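Long-range contacts in putative fructose-bisphosphate aldolase (Coccidioides immitis, PDB 3PM6), which belongs to the class II fructose-bisphosphate aldolase family and folds as a TIM barrel that carries a zinc ion: residues F27-C33 / V245-N251; A46-S52 / V286-D291; A15-L19 / I185-A189; A253-Y258 / A281-V286; P190-N194 / Q205-L211. All coordinates share one frame; numbering follows the deposited sequence.

Interaction 1: residues F27-C33 / V245-N251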
# COMPACT_ATOMS: atom_id res chain seq x y z
N PHE A 27 20.13 21.74 6.53
CA PHE A 27 19.26 20.74 7.16
C PHE A 27 19.43 19.42 6.43
O PHE A 27 20.24 19.34 5.50
CB PHE A 27 17.81 21.22 7.26
CG PHE A 27 17.13 21.38 5.92
CD1 PHE A 27 17.38 22.50 5.12
CD2 PHE A 27 16.22 20.41 5.48
CE1 PHE A 27 16.75 22.64 3.89
CE2 PHE A 27 15.59 20.54 4.25
CZ PHE A 27 15.86 21.64 3.45
N ALA A 28 18.70 18.39 6.87
CA ALA A 28 18.69 17.10 6.16
C ALA A 28 17.26 16.68 5.82
O ALA A 28 16.30 17.06 6.51
CB ALA A 28 19.40 16.03 6.96
N ILE A 29 17.14 15.94 4.72
CA ILE A 29 15.90 15.37 4.24
C ILE A 29 15.61 14.14 5.12
O ILE A 29 16.50 13.32 5.34
CB ILE A 29 16.08 14.92 2.75
CG1 ILE A 29 16.47 16.11 1.87
CG2 ILE A 29 14.84 14.16 2.21
CD1 ILE A 29 15.50 17.34 1.92
N PRO A 30 14.39 14.04 5.66
CA PRO A 30 14.05 12.83 6.41
C PRO A 30 13.76 11.71 5.43
O PRO A 30 12.90 11.87 4.59
CB PRO A 30 12.77 13.21 7.17
CG PRO A 30 12.14 14.36 6.36
CD PRO A 30 13.28 15.03 5.61
N ALA A 31 14.48 10.60 5.52
CA ALA A 31 14.34 9.47 4.58
C ALA A 31 13.83 8.26 5.35
O ALA A 31 14.60 7.55 6.00
CB ALA A 31 15.69 9.17 3.92
N ILE A 32 12.53 8.04 5.33
CA ILE A 32 11.88 7.13 6.26
C ILE A 32 11.58 5.83 5.59
O ILE A 32 10.83 5.81 4.60
CB ILE A 32 10.51 7.76 6.75
CG1 ILE A 32 10.70 9.23 7.16
CG2 ILE A 32 9.86 6.90 7.84
CD1 ILE A 32 11.69 9.44 8.29
N CYS A 33 12.17 4.76 6.10
CA CYS A 33 11.87 3.42 5.66
C CYS A 33 10.50 3.01 6.08
O CYS A 33 10.12 3.15 7.26
CB CYS A 33 12.86 2.41 6.26
SG CYS A 33 14.53 2.81 5.81
N VAL A 245 25.97 16.09 6.27
CA VAL A 245 24.84 15.16 6.13
C VAL A 245 23.61 15.87 5.60
O VAL A 245 23.10 16.79 6.25
CB VAL A 245 24.55 14.44 7.45
CG1 VAL A 245 23.20 13.71 7.40
CG2 VAL A 245 25.70 13.46 7.74
N ALA A 246 23.13 15.44 4.43
CA ALA A 246 21.97 16.08 3.80
C ALA A 246 20.77 15.16 3.72
O ALA A 246 19.71 15.60 3.30
CB ALA A 246 22.34 16.59 2.38
N LYS A 247 20.95 13.90 4.08
CA LYS A 247 19.88 12.92 4.05
C LYS A 247 20.05 12.06 5.28
O LYS A 247 21.15 11.50 5.52
CB LYS A 247 19.97 12.06 2.77
CG LYS A 247 18.91 10.93 2.64
CD LYS A 247 19.05 10.27 1.25
CE LYS A 247 18.22 9.01 1.07
NZ LYS A 247 18.95 7.78 1.51
N VAL A 248 18.98 11.96 6.07
CA VAL A 248 18.95 11.13 7.28
C VAL A 248 17.92 10.00 7.14
O VAL A 248 16.70 10.24 7.02
CB VAL A 248 18.60 12.00 8.52
CG1 VAL A 248 18.31 11.12 9.74
CG2 VAL A 248 19.72 13.01 8.80
N ASN A 249 18.43 8.75 7.17
CA ASN A 249 17.63 7.55 7.10
C ASN A 249 17.15 7.11 8.47
O ASN A 249 17.94 7.03 9.43
CB ASN A 249 18.45 6.36 6.51
CG ASN A 249 18.74 6.54 5.02
OD1 ASN A 249 18.53 7.62 4.46
ND2 ASN A 249 19.22 5.48 4.38
N VAL A 250 15.89 6.69 8.50
CA VAL A 250 15.23 6.30 9.71
C VAL A 250 14.44 5.05 9.44
O VAL A 250 13.86 4.90 8.38
CB VAL A 250 14.24 7.40 10.16
CG1 VAL A 250 13.58 7.01 11.45
CG2 VAL A 250 14.98 8.72 10.33
N ASN A 251 14.40 4.15 10.41
CA ASN A 251 13.57 2.96 10.29
C ASN A 251 12.77 2.66 11.59
O ASN A 251 11.60 3.07 11.72
CB ASN A 251 14.41 1.75 9.83
CG ASN A 251 13.56 0.51 9.63
OD1 ASN A 251 12.34 0.59 9.78
ND2 ASN A 251 14.18 -0.64 9.32
O HOH W 1 22.84 19.38 5.08

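Interaction 2: residues A46-S52 / V286-D291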
# COMPACT_ATOMS: atom_id res chain seq x y z
N ALA A 46 2.74 13.63 7.71
CA ALA A 46 3.75 14.30 8.53
C ALA A 46 4.41 15.39 7.72
O ALA A 46 4.49 16.52 8.17
CB ALA A 46 4.79 13.31 9.05
N ALA A 47 4.82 15.07 6.50
CA ALA A 47 5.49 16.00 5.62
C ALA A 47 4.59 17.19 5.24
O ALA A 47 5.05 18.34 5.17
CB ALA A 47 5.99 15.28 4.33
N GLU A 48 3.33 16.93 4.97
CA GLU A 48 2.45 18.05 4.62
C GLU A 48 2.14 18.86 5.86
O GLU A 48 2.18 20.10 5.81
CB GLU A 48 1.20 17.58 3.91
CG GLU A 48 1.48 17.14 2.44
CD GLU A 48 0.26 16.53 1.76
OE1 GLU A 48 -0.73 16.21 2.45
OE2 GLU A 48 0.29 16.37 0.52
N HIS A 49 1.88 18.19 6.99
CA HIS A 49 1.60 18.91 8.23
C HIS A 49 2.76 19.86 8.59
O HIS A 49 2.53 21.04 8.89
CB HIS A 49 1.27 17.94 9.38
CG HIS A 49 0.83 18.63 10.64
ND1 HIS A 49 1.18 18.18 11.90
CD2 HIS A 49 0.09 19.75 10.84
CE1 HIS A 49 0.69 19.00 12.82
NE2 HIS A 49 0.01 19.96 12.20
N LYS A 50 4.00 19.36 8.52
CA LYS A 50 5.18 20.12 8.96
C LYS A 50 5.79 20.97 7.85
O LYS A 50 6.84 21.62 8.05
CB LYS A 50 6.24 19.16 9.51
CG LYS A 50 5.79 18.32 10.69
CD LYS A 50 5.52 19.20 11.90
CE LYS A 50 6.78 19.44 12.66
NZ LYS A 50 6.47 19.69 14.08
N ARG A 51 5.18 20.93 6.67
CA ARG A 51 5.72 21.65 5.51
C ARG A 51 7.18 21.25 5.31
O ARG A 51 8.07 22.10 5.27
CB ARG A 51 5.57 23.17 5.70
N SER A 52 7.43 19.95 5.20
CA SER A 52 8.80 19.42 5.08
C SER A 52 8.83 18.54 3.85
O SER A 52 7.88 17.78 3.61
CB SER A 52 9.18 18.57 6.30
OG SER A 52 10.38 17.83 6.07
N VAL A 286 7.58 10.46 12.80
CA VAL A 286 8.17 11.15 11.63
C VAL A 286 8.31 12.64 11.93
O VAL A 286 9.39 13.20 11.73
CB VAL A 286 7.36 10.89 10.32
CG1 VAL A 286 7.85 11.72 9.16
CG2 VAL A 286 7.46 9.45 9.94
N GLU A 287 7.24 13.27 12.41
CA GLU A 287 7.28 14.70 12.77
C GLU A 287 8.41 15.07 13.70
O GLU A 287 9.01 16.11 13.53
CB GLU A 287 5.92 15.20 13.32
CG GLU A 287 4.79 15.11 12.25
CD GLU A 287 3.46 15.75 12.67
OE1 GLU A 287 3.36 16.18 13.84
OE2 GLU A 287 2.53 15.84 11.82
N LYS A 288 8.72 14.22 14.67
CA LYS A 288 9.82 14.52 15.60
C LYS A 288 11.17 14.51 14.89
O LYS A 288 12.02 15.38 15.15
CB LYS A 288 9.87 13.58 16.83
N ILE A 289 11.36 13.57 13.97
CA ILE A 289 12.58 13.53 13.17
C ILE A 289 12.69 14.84 12.41
O ILE A 289 13.74 15.49 12.43
CB ILE A 289 12.60 12.33 12.12
CG1 ILE A 289 12.61 10.95 12.83
CG2 ILE A 289 13.74 12.53 11.08
CD1 ILE A 289 13.86 10.70 13.70
N MET A 290 11.61 15.24 11.75
CA MET A 290 11.62 16.47 10.94
C MET A 290 12.09 17.71 11.73
O MET A 290 12.91 18.51 11.26
CB MET A 290 10.22 16.69 10.32
CG MET A 290 9.89 15.72 9.17
SD MET A 290 8.16 15.69 8.65
CE MET A 290 8.35 14.74 7.08
N ASP A 291 11.56 17.85 12.94
CA ASP A 291 11.99 18.92 13.85
C ASP A 291 13.48 18.79 14.20
O ASP A 291 14.24 19.75 14.08
CB ASP A 291 11.12 18.91 15.11
CG ASP A 291 9.72 19.43 14.87
OD1 ASP A 291 9.54 20.18 13.88
OD2 ASP A 291 8.80 19.14 15.66

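Interaction 3: residues A15-L19 / I185-A189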
# COMPACT_ATOMS: atom_id res chain seq x y z
N ALA A 15 14.77 13.58 -7.17
CA ALA A 15 15.42 13.39 -5.86
C ALA A 15 16.61 14.33 -5.65
O ALA A 15 16.80 14.88 -4.57
CB ALA A 15 15.86 11.93 -5.68
N LEU A 16 17.41 14.55 -6.70
CA LEU A 16 18.63 15.38 -6.60
C LEU A 16 18.43 16.76 -5.96
O LEU A 16 19.19 17.14 -5.05
CB LEU A 16 19.33 15.50 -7.96
CG LEU A 16 19.87 14.22 -8.61
CD1 LEU A 16 20.66 14.58 -9.84
CD2 LEU A 16 20.73 13.41 -7.63
N PRO A 17 17.45 17.55 -6.43
CA PRO A 17 17.34 18.90 -5.86
C PRO A 17 17.17 18.89 -4.33
O PRO A 17 17.69 19.79 -3.65
CB PRO A 17 16.09 19.49 -6.53
CG PRO A 17 15.93 18.74 -7.76
CD PRO A 17 16.47 17.35 -7.53
N LEU A 18 16.46 17.91 -3.79
CA LEU A 18 16.21 17.86 -2.35
C LEU A 18 17.48 17.90 -1.51
O LEU A 18 17.53 18.66 -0.55
CB LEU A 18 15.37 16.63 -1.94
CG LEU A 18 13.85 16.65 -2.08
CD1 LEU A 18 13.37 16.96 -3.50
CD2 LEU A 18 13.23 15.33 -1.60
N LEU A 19 18.48 17.09 -1.87
CA LEU A 19 19.74 17.06 -1.09
C LEU A 19 20.61 18.29 -1.32
O LEU A 19 21.21 18.81 -0.39
CB LEU A 19 20.56 15.79 -1.36
CG LEU A 19 20.31 14.60 -0.43
CD1 LEU A 19 19.03 13.87 -0.80
CD2 LEU A 19 21.47 13.64 -0.52
N ILE A 185 28.23 8.10 -8.76
CA ILE A 185 27.14 8.12 -7.74
C ILE A 185 26.77 9.55 -7.42
O ILE A 185 27.58 10.42 -7.63
CB ILE A 185 27.59 7.53 -6.42
CG1 ILE A 185 28.77 8.35 -5.91
CG2 ILE A 185 27.87 6.07 -6.57
CD1 ILE A 185 29.55 7.70 -4.85
N ASN A 186 25.57 9.79 -6.90
CA ASN A 186 25.19 11.14 -6.49
C ASN A 186 25.40 11.35 -5.01
O ASN A 186 25.81 12.43 -4.59
CB ASN A 186 23.75 11.41 -6.84
CG ASN A 186 23.48 11.22 -8.33
OD1 ASN A 186 22.87 10.22 -8.76
ND2 ASN A 186 23.96 12.18 -9.14
N TRP A 187 25.10 10.32 -4.20
CA TRP A 187 25.19 10.40 -2.74
C TRP A 187 26.05 9.28 -2.16
O TRP A 187 26.16 8.22 -2.75
CB TRP A 187 23.79 10.32 -2.12
CG TRP A 187 22.76 11.18 -2.81
CD1 TRP A 187 22.96 12.42 -3.36
CD2 TRP A 187 21.37 10.90 -2.97
NE1 TRP A 187 21.78 12.90 -3.89
CE2 TRP A 187 20.79 11.98 -3.67
CE3 TRP A 187 20.56 9.82 -2.61
CZ2 TRP A 187 19.44 12.02 -3.99
CZ3 TRP A 187 19.21 9.86 -2.94
CH2 TRP A 187 18.67 10.96 -3.62
N LEU A 188 26.68 9.53 -1.01
CA LEU A 188 27.55 8.58 -0.33
C LEU A 188 27.05 8.35 1.08
O LEU A 188 26.66 9.30 1.75
CB LEU A 188 28.99 9.13 -0.25
CG LEU A 188 29.96 8.96 -1.43
CD1 LEU A 188 31.35 9.45 -1.08
CD2 LEU A 188 30.04 7.49 -1.87
N ALA A 189 27.05 7.09 1.53
CA ALA A 189 26.65 6.68 2.87
C ALA A 189 27.92 6.29 3.60
O ALA A 189 28.40 5.17 3.43
CB ALA A 189 25.70 5.48 2.80
O HOH W 2 21.63 15.69 -4.94

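Interaction 4: residues A253-Y258 / A281-V286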
# COMPACT_ATOMS: atom_id res chain seq x y z
N ALA A 253 12.78 3.86 14.54
CA ALA A 253 12.24 5.02 15.24
C ALA A 253 10.77 5.20 14.87
O ALA A 253 9.93 5.60 15.72
CB ALA A 253 13.05 6.31 14.91
N VAL A 254 10.47 4.88 13.61
CA VAL A 254 9.13 5.05 13.08
C VAL A 254 8.33 3.76 13.18
O VAL A 254 7.27 3.74 13.79
CB VAL A 254 9.14 5.65 11.64
CG1 VAL A 254 7.72 5.61 11.01
CG2 VAL A 254 9.70 7.09 11.70
N ASN A 255 8.87 2.67 12.63
CA ASN A 255 8.14 1.40 12.58
C ASN A 255 7.95 0.66 13.86
O ASN A 255 7.13 -0.24 13.91
CB ASN A 255 8.71 0.49 11.51
CG ASN A 255 8.56 1.08 10.17
OD1 ASN A 255 7.44 1.30 9.72
ND2 ASN A 255 9.68 1.47 9.55
N ASN A 256 8.70 1.01 14.91
CA ASN A 256 8.43 0.45 16.22
C ASN A 256 7.06 0.91 16.72
O ASN A 256 6.43 0.19 17.46
CB ASN A 256 9.51 0.79 17.24
CG ASN A 256 10.74 -0.13 17.14
OD1 ASN A 256 10.73 -1.17 16.44
ND2 ASN A 256 11.82 0.25 17.83
N GLU A 257 6.62 2.10 16.31
CA GLU A 257 5.29 2.62 16.69
C GLU A 257 4.17 1.75 16.13
O GLU A 257 3.14 1.55 16.79
CB GLU A 257 5.09 4.06 16.22
CG GLU A 257 6.04 5.07 16.88
CD GLU A 257 5.94 5.07 18.41
OE1 GLU A 257 4.99 5.62 18.95
OE2 GLU A 257 6.82 4.52 19.08
N TYR A 258 4.37 1.21 14.93
CA TYR A 258 3.39 0.30 14.34
C TYR A 258 3.31 -0.96 15.18
O TYR A 258 2.22 -1.44 15.47
CB TYR A 258 3.80 -0.04 12.91
CG TYR A 258 3.03 -1.14 12.21
CD1 TYR A 258 3.34 -2.49 12.42
CD2 TYR A 258 2.05 -0.82 11.27
CE1 TYR A 258 2.65 -3.51 11.73
CE2 TYR A 258 1.37 -1.82 10.56
CZ TYR A 258 1.66 -3.16 10.80
OH TYR A 258 0.96 -4.12 10.09
N ALA A 281 0.48 7.19 15.15
CA ALA A 281 1.67 6.96 15.94
C ALA A 281 2.97 7.07 15.09
O ALA A 281 3.97 7.70 15.53
CB ALA A 281 1.58 5.63 16.63
N MET A 282 2.94 6.50 13.89
CA MET A 282 4.09 6.60 12.98
C MET A 282 4.24 8.03 12.51
O MET A 282 5.36 8.51 12.39
CB MET A 282 3.94 5.66 11.78
CG MET A 282 4.14 4.17 12.12
SD MET A 282 4.33 3.15 10.63
CE MET A 282 2.63 2.76 10.37
N GLN A 283 3.12 8.72 12.26
CA GLN A 283 3.15 10.14 11.84
C GLN A 283 3.83 11.01 12.88
O GLN A 283 4.65 11.88 12.53
CB GLN A 283 1.74 10.69 11.55
CG GLN A 283 1.75 12.09 10.89
CD GLN A 283 0.36 12.70 10.73
OE1 GLN A 283 -0.62 11.96 10.59
NE2 GLN A 283 0.27 14.05 10.76
N ALA A 284 3.53 10.75 14.15
CA ALA A 284 4.10 11.54 15.25
C ALA A 284 5.62 11.32 15.32
O ALA A 284 6.39 12.28 15.46
CB ALA A 284 3.40 11.21 16.60
N ALA A 285 6.06 10.07 15.17
CA ALA A 285 7.50 9.74 15.14
C ALA A 285 8.22 10.43 13.96
O ALA A 285 9.33 10.95 14.11
CB ALA A 285 7.72 8.22 15.13
N VAL A 286 7.58 10.46 12.80
CA VAL A 286 8.17 11.15 11.63
C VAL A 286 8.31 12.64 11.93
O VAL A 286 9.39 13.20 11.73
CB VAL A 286 7.36 10.89 10.32
CG1 VAL A 286 7.85 11.72 9.16
CG2 VAL A 286 7.46 9.45 9.94
O HOH W 3 4.29 7.86 18.17

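Interaction 5: residues P190-N194 / Q205-L211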
# COMPACT_ATOMS: atom_id res chain seq x y z
N PRO A 190 28.49 7.23 4.38
CA PRO A 190 29.77 6.84 4.96
C PRO A 190 29.62 5.96 6.20
O PRO A 190 28.64 6.08 6.93
CB PRO A 190 30.44 8.19 5.31
CG PRO A 190 29.25 9.23 5.44
CD PRO A 190 28.19 8.68 4.48
N ALA A 191 30.59 5.08 6.41
CA ALA A 191 30.76 4.33 7.66
C ALA A 191 31.73 5.11 8.57
O ALA A 191 32.90 5.27 8.26
CB ALA A 191 31.32 2.93 7.36
N PHE A 192 31.24 5.62 9.69
CA PHE A 192 32.10 6.43 10.54
C PHE A 192 31.81 6.18 12.01
O PHE A 192 31.99 7.07 12.82
CB PHE A 192 32.02 7.92 10.15
CG PHE A 192 30.68 8.56 10.41
CD1 PHE A 192 29.59 8.31 9.57
CD2 PHE A 192 30.51 9.45 11.50
CE1 PHE A 192 28.35 8.89 9.80
CE2 PHE A 192 29.26 10.07 11.74
CZ PHE A 192 28.18 9.79 10.90
N GLY A 193 31.37 4.96 12.33
CA GLY A 193 31.02 4.56 13.71
C GLY A 193 29.54 4.24 13.88
O GLY A 193 29.13 3.59 14.86
N ASN A 194 28.72 4.69 12.93
CA ASN A 194 27.32 4.30 12.90
C ASN A 194 27.15 2.79 12.62
O ASN A 194 28.05 2.13 12.09
CB ASN A 194 26.51 5.16 11.94
CG ASN A 194 27.12 5.24 10.55
OD1 ASN A 194 28.33 5.06 10.37
ND2 ASN A 194 26.29 5.53 9.57
N GLN A 205 28.87 5.93 19.24
CA GLN A 205 30.23 6.51 19.27
C GLN A 205 30.68 6.88 17.87
O GLN A 205 31.26 6.07 17.19
CB GLN A 205 31.26 5.54 19.92
CG GLN A 205 30.93 5.09 21.36
CD GLN A 205 30.72 6.24 22.36
OE1 GLN A 205 31.15 7.38 22.15
NE2 GLN A 205 30.05 5.92 23.46
N LEU A 206 30.37 8.09 17.42
CA LEU A 206 30.65 8.50 16.06
C LEU A 206 31.99 9.22 15.97
O LEU A 206 32.43 9.92 16.91
CB LEU A 206 29.51 9.37 15.48
CG LEU A 206 28.07 8.85 15.67
CD1 LEU A 206 27.04 9.81 15.11
CD2 LEU A 206 27.88 7.41 15.11
N ASP A 207 32.66 9.01 14.85
CA ASP A 207 33.93 9.66 14.60
C ASP A 207 33.62 10.87 13.74
O ASP A 207 33.63 10.80 12.50
CB ASP A 207 34.87 8.68 13.91
CG ASP A 207 36.29 9.20 13.76
OD1 ASP A 207 36.55 10.41 13.94
OD2 ASP A 207 37.15 8.37 13.40
N TYR A 208 33.30 11.98 14.41
CA TYR A 208 32.91 13.23 13.72
C TYR A 208 34.07 13.79 12.92
O TYR A 208 33.86 14.40 11.86
CB TYR A 208 32.41 14.26 14.72
CG TYR A 208 31.12 13.85 15.42
CD1 TYR A 208 29.91 13.88 14.72
CD2 TYR A 208 31.12 13.41 16.75
CE1 TYR A 208 28.71 13.51 15.33
CE2 TYR A 208 29.93 13.06 17.39
CZ TYR A 208 28.73 13.10 16.65
OH TYR A 208 27.53 12.74 17.21
N GLU A 209 35.28 13.58 13.41
CA GLU A 209 36.49 14.01 12.70
C GLU A 209 36.61 13.30 11.35
O GLU A 209 36.82 13.95 10.33
CB GLU A 209 37.75 13.81 13.56
CG GLU A 209 37.89 14.90 14.64
CD GLU A 209 38.99 14.59 15.66
OE1 GLU A 209 39.80 13.66 15.40
OE2 GLU A 209 39.06 15.29 16.70
N ARG A 210 36.45 11.97 11.35
CA ARG A 210 36.42 11.18 10.13
C ARG A 210 35.36 11.77 9.18
O ARG A 210 35.64 12.03 8.00
CB ARG A 210 36.10 9.72 10.45
CG ARG A 210 36.07 8.78 9.26
CD ARG A 210 35.80 7.34 9.72
NE ARG A 210 36.92 6.80 10.48
CZ ARG A 210 38.00 6.23 9.93
NH1 ARG A 210 38.10 6.12 8.61
NH2 ARG A 210 38.97 5.75 10.72
N LEU A 211 34.17 12.00 9.71
CA LEU A 211 33.08 12.56 8.93
C LEU A 211 33.46 13.88 8.26
O LEU A 211 33.28 14.00 7.06
CB LEU A 211 31.82 12.72 9.79
CG LEU A 211 30.61 13.23 9.04
CD1 LEU A 211 30.30 12.25 7.88
CD2 LEU A 211 29.39 13.42 10.00
O HOH W 4 29.28 3.73 17.45

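Interaction 1: residues F27-C33 / V245-N251
The parallel pairing of I29-I32 with K247-V250 closes the TIM barrel, joining its first strand, 29-33, to its eighth, 245-250. The two short strands are turned 24° from parallel, and five backbone hydrogen bonds stitch them together in the alternating manner of parallel sheets: I29 N to A246 O, V248 N to I29 O, A31 N to V248 O, V250 N to A31 O and C33 N to V250 O. The shortest joins A31 N to V248 O at 2.7 Å.

P30, I32, V248 and V250 turn to the outer face, where I32 and V250 lie side by side with I32 CD1 3.8 Å from V250 CB. Helix 271-292 covers this side. Near the start of the seam A28 CB meets V248 CG2 at 3.6 Å.

I29, A31, K247 and N249 are on the other face, inside the barrel. Here the small A31 lies beneath two longer side chains, its CB 3.8 Å from K247 CE and 3.3 Å from N249 OD1. The K247 chain runs out extended and bends at its last torsion (chi4 -89°), which carries NZ over to N249 OD1 at 3.0 Å, in the carbonyl plane and on a lone pair. The same ammonium makes a salt bridge with E148. N249 packs on the zinc ligand H227, and the nearest atom of the N249 side chain is about 4 Å from the metal.

The seam thus rests on main-chain bonds, while inside the barrel the bond from K247 NZ probably sets the orientation of the N249 amide beside the zinc site.

Interaction 2: residues A46-S52 / V286-D291
A46 and M290 interlock two of the helices that surround the TIM barrel, 37-49 and the C-terminal 271-292. The main bump is M290, whose chain is extended beyond CG and enters a hollow made by A46, A47 and S52. Its methyl CE reaches the floor, 3.4 Å from A47 CA, while SD rests 3.8 Å from A46 O and CG lies beside the S52 hydroxyl, which is itself bonded to S295. In the other direction A46 CB is a small bump set against V286 and E287. It presses tightly on V286 CG1 at 3.5 Å and lies 3.7 Å from E287 CG.

The outer margin is polar. A Schellman motif at R51 ends the helix 37-49, and just before it K50 folds over E287, kinked at chi2 and chi3 (-66° and -85°), with its CG 3.7 Å from E287 CG. The bend brings NZ across the D291 carboxylate, where a salt bridge forms to OD2 at 2.9 Å; D291 OD1 is also held by T296. One turn back along the C-terminal helix, E287 reaches the exposed H49 and crosses it at about a right angle. Its OE2, which also accepts from Q283, accepts a hydrogen bond from H49 ND1 at 2.7 Å, lying almost in the imidazole plane although the ring nitrogen approaches from above the plane of the carboxylate.

Interaction 3: residues A15-L19 / I185-A189
L19 of the N-terminal helix 16-24 and the preceding A15 pack on W187 of strand 187-188, so that the helix covers the N-terminal end of the TIM barrel, with the W187 side chain about 12 Å from the zinc at its nearest atom. The indole points inward, where it also meets M55 and S116.

The chief interaction is CH-pi. L19 CD2 stands 3.4 Å from the centroid of the five-membered ring of W187 and only 7° off its normal, so the methyl sits over the face of that ring. The second methyl of the same leucine, CD1, spreads along toward the six-membered ring, 3.7 Å from W187 CZ2.

Van der Waals contacts add to this. A15 CB meets the edge of the indole, 3.6 Å from W187 CH2. L16 CD2 reaches both W187 and N186, just before the strand; the L16 and N186 side chains cross at about a right angle, with L16 CD2 3.6 Å from N186 CG, and the amide oxygen of N186 is taken by T147 N.

No direct hydrogen bond joins the segments, but one water does. It lies in the plane of the indole, accepts from W187 NE1 at 3.0 Å and donates to L16 O at 2.8 Å.

Interaction 4: residues A253-Y258 / A281-V286
M282 is the knob of this helix-helix contact, sitting in a hole formed by V254, N255, E257 and Y258. The two helical segments run nearly antiparallel, at 161°, with their axes 8.0 Å apart.

Packing is close on the side toward the barrel. The M282 chain bends at its last torsion (chi3 -90°), turning CE to the edge of the Y258 ring, 3.7 Å from CD2, while M282 SD passes 3.7 Å from N255 OD1; the N255 amide is bonded through ND2 to N251. Behind it V254 divides its branches: CG1 rests against M282 CB, and CG2 meets V286 CG2 at 3.7 Å. I32 and A42 cover this face.

Toward solvent the contact is looser. A285, small enough to come close to the opposing main chain, places CB 3.5 Å from A253 O. E257 and A281 touch through their CB atoms at 3.9 Å, and the E257 chain, bent at chi2, leads its carboxylate to a water instead of to the partner helix. That water donates to E257 OE1 at 2.5 Å and to A281 O at 2.7 Å.

N255 and Y258 also pack on I271 and M262 of the second subunit. The whole is an antiparallel helical hairpin, built on the outside of a TIM barrel and taking part in its dimer interface.

Interaction 5: residues P190-N194 / Q205-L211
F192 lies against L206 and L211, where the loop after the sixth strand of the TIM barrel, 187-188, meets the start of helix 208-218.

The apolar part centres on the phenyl ring. L211 CD1 stands over the middle of one face, 4.2 Å from the centroid and 6° off the normal, and its other methyl reaches F192 CE2. L206 comes in obliquely with CB 3.8 Å from F192 CE2, then extends CD2 past G193 to the N194 backbone. The ring owes its place to a chi1 of 66°, which sets CG between the backbone N and the carbonyl carbon, and D207 O lies near its edge. C240 of helix 234-242 packs on the F192 side chain as well.

Hydrogen bonds tie the main chains. D207 N donates to F192 O at 2.9 Å, approaching almost along the carbonyl bond, and a water joins G193 O at 2.6 Å to Q205 N at 2.9 Å.

Within each segment side chains hold the turns. D207 is the N-cap of the helix, its OD1 accepting from R210 N at 3.0 Å; R210 NE adds a weak salt bridge to OD2, while NH1 of the arginine goes to T172 O. On the loop, N194 OD1 accepts from F192 N at 3.0 Å, nearly in line.

With its oxygen so engaged and ND2 donating to the carbonyl of the zinc ligand H227, the N194 amide has a defined orientation, which probably couples the shape of this loop to the second shell of the metal site.

In the fold
From the N terminus, residues 15-19, 27-33 and 46-52 open interactions 3, 1 and 2 in turn. Interaction 3 closes first, at 185-189, interaction 1 at 245-251 and interaction 2 at 286-291, so the loops of all three cross one another. Interaction 5 is a short local closure that follows interaction 3 directly and falls within the loops of 1 and 2. Interaction 4 begins after interaction 1 has closed and lies within the loop of 2, sharing V286 with it. Together they join the first and last barrel strands, cover one barrel end, pack the C-terminal helix on two neighbours and brace a loop near the zinc.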